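Local structure of mRNA interferase RelE (Escherichia coli, 4FXI) at residues L5-R10 / K28-V33. The protein is the toxin of a toxin-antitoxin pair, a ribosome-dependent endoribonuclease that cleaves mRNA in the ribosomal A site and inhibits translation during amino acid starvation. The protein carries 1 engineered substitution. Numbering follows the deposited sequence.
Sequences LDFDER and KKLVEV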
# COMPACT_ATOMS: atom_id res chain seq x y z
N LEU A 5 -0.57 -12.05 -1.45
CA LEU A 5 -1.04 -10.69 -1.74
C LEU A 5 -2.54 -10.65 -1.98
O LEU A 5 -3.10 -11.56 -2.59
CB LEU A 5 -0.31 -10.14 -2.98
CG LEU A 5 -0.78 -8.80 -3.56
CD1 LEU A 5 -0.49 -7.64 -2.60
CD2 LEU A 5 -0.14 -8.54 -4.92
N ASP A 6 -3.19 -9.59 -1.51
CA ASP A 6 -4.61 -9.38 -1.77
C ASP A 6 -4.83 -7.88 -1.87
O ASP A 6 -4.08 -7.11 -1.27
CB ASP A 6 -5.46 -9.98 -0.64
CG ASP A 6 -6.94 -10.01 -0.97
OD1 ASP A 6 -7.29 -10.13 -2.17
OD2 ASP A 6 -7.77 -9.92 -0.04
N PHE A 7 -5.84 -7.46 -2.63
CA PHE A 7 -6.18 -6.05 -2.78
C PHE A 7 -7.61 -5.83 -2.32
O PHE A 7 -8.49 -6.65 -2.59
CB PHE A 7 -6.17 -5.65 -4.26
CG PHE A 7 -4.82 -5.33 -4.82
CD1 PHE A 7 -3.97 -6.35 -5.24
CD2 PHE A 7 -4.41 -4.03 -4.96
CE1 PHE A 7 -2.72 -6.04 -5.77
CE2 PHE A 7 -3.16 -3.72 -5.48
CZ PHE A 7 -2.32 -4.73 -5.90
N ASP A 8 -7.84 -4.69 -1.67
CA ASP A 8 -9.20 -4.17 -1.54
C ASP A 8 -9.70 -3.90 -2.95
O ASP A 8 -8.93 -3.42 -3.78
CB ASP A 8 -9.19 -2.86 -0.75
CG ASP A 8 -10.58 -2.32 -0.50
OD1 ASP A 8 -11.17 -1.72 -1.41
OD2 ASP A 8 -11.08 -2.49 0.63
N GLU A 9 -10.97 -4.21 -3.21
CA GLU A 9 -11.57 -3.99 -4.53
C GLU A 9 -11.29 -2.59 -5.05
O GLU A 9 -10.91 -2.42 -6.20
CB GLU A 9 -13.09 -4.21 -4.47
CG GLU A 9 -13.56 -5.21 -3.42
CD GLU A 9 -13.38 -6.66 -3.84
OE1 GLU A 9 -12.61 -6.93 -4.79
OE2 GLU A 9 -14.02 -7.54 -3.22
N ARG A 10 -11.45 -1.59 -4.19
CA ARG A 10 -11.23 -0.21 -4.59
C ARG A 10 -9.76 0.07 -4.84
O ARG A 10 -9.40 0.84 -5.74
CB ARG A 10 -11.79 0.75 -3.55
CG ARG A 10 -13.28 0.57 -3.33
CD ARG A 10 -13.72 1.06 -1.96
NE ARG A 10 -13.20 0.21 -0.88
CZ ARG A 10 -13.73 0.15 0.33
NH1 ARG A 10 -14.80 0.88 0.63
NH2 ARG A 10 -13.19 -0.64 1.25
N LYS A 28 7.74 -2.94 -8.20
CA LYS A 28 9.04 -3.45 -7.76
C LYS A 28 9.14 -3.47 -6.24
O LYS A 28 9.62 -4.45 -5.65
CB LYS A 28 10.17 -2.60 -8.34
CG LYS A 28 11.55 -3.01 -7.86
CD LYS A 28 12.64 -2.26 -8.61
CE LYS A 28 13.92 -2.16 -7.79
NZ LYS A 28 14.38 -3.48 -7.30
N LYS A 29 8.67 -2.40 -5.62
CA LYS A 29 8.70 -2.26 -4.16
C LYS A 29 7.69 -3.18 -3.47
O LYS A 29 7.99 -3.78 -2.43
CB LYS A 29 8.47 -0.80 -3.77
CG LYS A 29 9.60 0.15 -4.21
CD LYS A 29 9.30 1.59 -3.80
CE LYS A 29 10.49 2.50 -4.04
NZ LYS A 29 11.65 2.11 -3.18
N LEU A 30 6.50 -3.30 -4.04
CA LEU A 30 5.50 -4.24 -3.54
C LEU A 30 5.97 -5.70 -3.56
O LEU A 30 5.75 -6.44 -2.61
CB LEU A 30 4.19 -4.07 -4.33
CG LEU A 30 3.01 -4.90 -3.83
CD1 LEU A 30 2.72 -4.58 -2.37
CD2 LEU A 30 1.78 -4.65 -4.70
N VAL A 31 6.62 -6.11 -4.65
CA VAL A 31 7.16 -7.46 -4.73
C VAL A 31 8.23 -7.69 -3.65
O VAL A 31 8.28 -8.75 -3.04
CB VAL A 31 7.70 -7.76 -6.14
CG1 VAL A 31 8.47 -9.08 -6.17
CG2 VAL A 31 6.53 -7.81 -7.12
N GLU A 32 9.06 -6.67 -3.41
CA GLU A 32 10.04 -6.73 -2.32
C GLU A 32 9.33 -6.85 -0.96
O GLU A 32 9.76 -7.60 -0.08
CB GLU A 32 10.92 -5.47 -2.31
CG GLU A 32 11.92 -5.42 -3.47
CD GLU A 32 12.61 -4.06 -3.59
OE1 GLU A 32 13.71 -4.02 -4.17
OE2 GLU A 32 12.06 -3.05 -3.11
N VAL A 33 8.26 -6.07 -0.80
CA VAL A 33 7.45 -6.12 0.41
C VAL A 33 6.94 -7.53 0.70
O VAL A 33 7.00 -7.99 1.82
CB VAL A 33 6.29 -5.11 0.34
CG1 VAL A 33 5.19 -5.43 1.34
CG2 VAL A 33 6.81 -3.71 0.59
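Leu30 of helix 20-35 bridges Leu5 and Phe7 of strand 4-7 with a single methyl group: its CD2 lies 4.3 Å from Leu5 CD1 and 4.3 Å from Phe7 CZ. Contact with the ring is oblique, made at the far carbon of the phenyl group. Leu30 points at the strand with CG anti to its backbone N (chi1 -174°), which carries the branched isopropyl end out from the helix. No hydrogen bond joins 5-10 to 28-33, and the two bury only 94 Å² in all, so the contact is light and purely apolar; the nearest CA atoms, those of Leu5 and Val31, stay 9.3 Å apart. Further out, Ile53 of strand 52-54 also touches Leu30, while Val75 of the neighbouring strand 72-78 touches both Leu5 and Phe7, and the Phe7 ring meets Trp15. Just past the strand, Asp8 N-caps helix 9-17: its OD1 accepts from Arg10 N at 2.8 Å. The Arg10 guanidinium grips the same carboxylate side-on in a salt bridge, with N-H...O angles of 168° for Arg10 NE to Asp8 OD1 and 170° for Arg10 NH2 to Asp8 OD2, so three N-H groups fix the rotation of Asp8 where strand turns into helix. On helix 20-35, Lys28 NZ forms a salt bridge with Glu32 OE1 at 3.2 Å, one turn along. The arrangement joins an outermost strand of the mixed four-stranded sheet to a helix packed over it, as in the alpha/beta fold of the RelE/ParE toxins.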